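NADPH-dependent nitro/flavin reductase (Bacillus subtilis, PDB 3N2S) is an FMN-binding homodimeric nitroreductase that uses NADPH to reduce flavin, nitroaromatic compounds, quinones and azo dyes, and also has NADH oxidase activity. Local coordinates at the interface of chains A and B. Numbering follows the deposited sequence. Chains: chain A/B, NADPH-dependent nitro/flavin reductase.

The interface of chains A and B. Residues chain A 41-43, 86; chain B 221, 225, 228.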
ATOM      1  N   SER A  41       7.534   7.427   9.374  1.00 12.50           N
ATOM      2  CA  SER A  41       8.102   8.613  10.014  1.00 12.18           C
ATOM      3  C   SER A  41       7.169   9.825  10.019  1.00 16.79           C
ATOM      4  O   SER A  41       7.658  10.957   9.939  1.00 16.20           O
ATOM      5  CB  SER A  41       9.455   8.958   9.409  1.00 14.65           C
ATOM      6  OG  SER A  41      10.356   7.885   9.632  1.00 17.38           O
ATOM      7  N   TYR A  42       5.830   9.584  10.029  1.00 14.40           N
ATOM      8  CA  TYR A  42       4.778  10.620  10.097  1.00 13.69           C
ATOM      9  C   TYR A  42       4.779  11.528   8.845  1.00 16.53           C
ATOM     10  O   TYR A  42       4.143  12.591   8.853  1.00 16.33           O
ATOM     11  CB  TYR A  42       5.074  11.467  11.364  1.00 15.31           C
ATOM     12  CG  TYR A  42       3.951  12.209  12.043  1.00 17.87           C
ATOM     13  CD1 TYR A  42       2.618  11.935  11.740  1.00 19.91           C
ATOM     14  CD2 TYR A  42       4.216  13.135  13.052  1.00 18.76           C
ATOM     15  CE1 TYR A  42       1.578  12.585  12.408  1.00 21.58           C
ATOM     16  CE2 TYR A  42       3.189  13.790  13.723  1.00 19.49           C
ATOM     17  CZ  TYR A  42       1.873  13.523  13.392  1.00 26.20           C
ATOM     18  OH  TYR A  42       0.880  14.141  14.109  1.00 23.76           O
ATOM     19  N   VAL A  43       5.476  11.111   7.772  1.00 12.35           N
ATOM     20  CA  VAL A  43       5.630  11.922   6.550  1.00 12.22           C
ATOM     21  C   VAL A  43       4.374  12.168   5.741  1.00 16.19           C
ATOM     22  O   VAL A  43       4.310  13.187   5.037  1.00 14.93           O
ATOM     23  CB  VAL A  43       6.856  11.545   5.668  1.00 16.64           C
ATOM     24  CG1 VAL A  43       8.119  11.410   6.513  1.00 17.01           C
ATOM     25  CG2 VAL A  43       6.605  10.249   4.893  1.00 16.43           C
ATOM     26  N   HIS A  86       6.666  18.207   0.924  1.00 14.09           N
ATOM     27  CA  HIS A  86       7.938  18.187   1.654  1.00 14.30           C
ATOM     28  C   HIS A  86       8.949  19.135   0.998  1.00 18.03           C
ATOM     29  O   HIS A  86       9.615  19.898   1.701  1.00 16.32           O
ATOM     30  CB  HIS A  86       8.436  16.727   1.795  1.00 15.05           C
ATOM     31  CG  HIS A  86       7.327  15.810   2.237  1.00 18.29           C
ATOM     32  ND1 HIS A  86       6.355  15.355   1.343  1.00 20.63           N
ATOM     33  CD2 HIS A  86       6.996  15.395   3.477  1.00 20.13           C
ATOM     34  CE1 HIS A  86       5.492  14.659   2.068  1.00 19.89           C
ATOM     35  NE2 HIS A  86       5.846  14.644   3.356  1.00 20.26           N
TER
ATOM     36  N   TRP B 221       5.701  20.227  12.751  1.00 23.53           N
ATOM     37  CA  TRP B 221       5.765  19.140  11.785  1.00 22.36           C
ATOM     38  C   TRP B 221       6.838  19.411  10.726  1.00 25.89           C
ATOM     39  O   TRP B 221       7.626  18.520  10.429  1.00 24.70           O
ATOM     40  CB  TRP B 221       4.404  18.866  11.174  1.00 20.80           C
ATOM     41  CG  TRP B 221       4.367  17.591  10.377  1.00 20.94           C
ATOM     42  CD1 TRP B 221       4.324  16.317  10.859  1.00 23.22           C
ATOM     43  CD2 TRP B 221       4.319  17.485   8.950  1.00 20.25           C
ATOM     44  NE1 TRP B 221       4.253  15.421   9.818  1.00 21.85           N
ATOM     45  CE2 TRP B 221       4.218  16.113   8.633  1.00 23.32           C
ATOM     46  CE3 TRP B 221       4.289  18.420   7.907  1.00 21.45           C
ATOM     47  CZ2 TRP B 221       4.127  15.652   7.313  1.00 22.43           C
ATOM     48  CZ3 TRP B 221       4.187  17.969   6.601  1.00 23.16           C
ATOM     49  CH2 TRP B 221       4.097  16.601   6.310  1.00 23.79           C
ATOM     50  N   ILE B 225       9.926  17.010   9.774  1.00 21.64           N
ATOM     51  CA  ILE B 225      10.164  16.528   8.402  1.00 20.96           C
ATOM     52  C   ILE B 225      11.563  16.966   7.934  1.00 25.19           C
ATOM     53  O   ILE B 225      12.292  16.160   7.342  1.00 22.30           O
ATOM     54  CB  ILE B 225       9.051  16.999   7.405  1.00 24.32           C
ATOM     55  CG1 ILE B 225       7.658  16.432   7.750  1.00 25.01           C
ATOM     56  CG2 ILE B 225       9.423  16.770   5.912  1.00 24.36           C
ATOM     57  CD1 ILE B 225       7.543  14.862   8.008  1.00 34.32           C
ATOM     58  N   PHE B 228      14.023  14.785   9.578  1.00 27.49           N
ATOM     59  CA  PHE B 228      13.927  13.439   9.015  1.00 26.31           C
ATOM     60  C   PHE B 228      14.669  13.410   7.672  1.00 29.52           C
ATOM     61  O   PHE B 228      15.453  12.506   7.444  1.00 27.02           O
ATOM     62  CB  PHE B 228      12.452  13.004   8.827  1.00 27.14           C
ATOM     63  CG  PHE B 228      12.253  11.847   7.877  1.00 27.57           C
ATOM     64  CD1 PHE B 228      11.757  12.055   6.595  1.00 30.21           C
ATOM     65  CD2 PHE B 228      12.561  10.545   8.264  1.00 29.38           C
ATOM     66  CE1 PHE B 228      11.577  10.982   5.711  1.00 31.30           C
ATOM     67  CE2 PHE B 228      12.385   9.474   7.377  1.00 32.27           C
ATOM     68  CZ  PHE B 228      11.884   9.701   6.108  1.00 30.30           C
TER
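B:Trp221 reaches across to the backbone of A:Tyr42 in the homodimer of this FMN-dependent, NfsA-like nitroreductase, where helix 221-229 of one subunit packs on the 3-10 turn 40-42 of the other; A:Ser40, in the same turn, lines the flavin pocket. The indole NE1 of B:Trp221 donates a hydrogen bond to the carbonyl O of A:Tyr42, 3.0 Å away. The oxygen lies in the indole plane, but the N-H arrives from above the carbonyl plane, 37° out of it, and the bond is bent. The indole swings out from the first turn of the helix to this oxygen because chi1, -169°, sets CG opposite the backbone N. Its pyrrole edge also meets a face of the A:Tyr42 ring, the planes perpendicular and the centroids 5.0 Å apart. Replacing B:Trp221 by an alanine is likely to leave the A:Tyr42 carbonyl without this donor and the face of its phenol ring, like CG1 of B:Ile225, without the indole. Within chain A, the imidazole NE2 of A:His86 donates a nearly straight hydrogen bond to the carbonyl O of A:Val43 (2.7 Å), tying helix 84-92 to the loop and helping to fix the imidazole's rotation. Apolar contacts surround these bonds. Within chain B, B:Ile225 lays CG1 over the centre of one face of the B:Trp221 indole; across the interface it points CD1 at A:Val43 CA (3.8 Å) and sets CG2 in plane at the imidazole edge, 3.7 Å from A:His86 CD2. Farther along the helix, B:Phe228 takes A:Ser41 CB over its ring face, 4.0 Å from the centroid, while its CE1 meets A:Val43 CG1 at 3.6 Å. Two-fold symmetry repeats the contact with the chains exchanged.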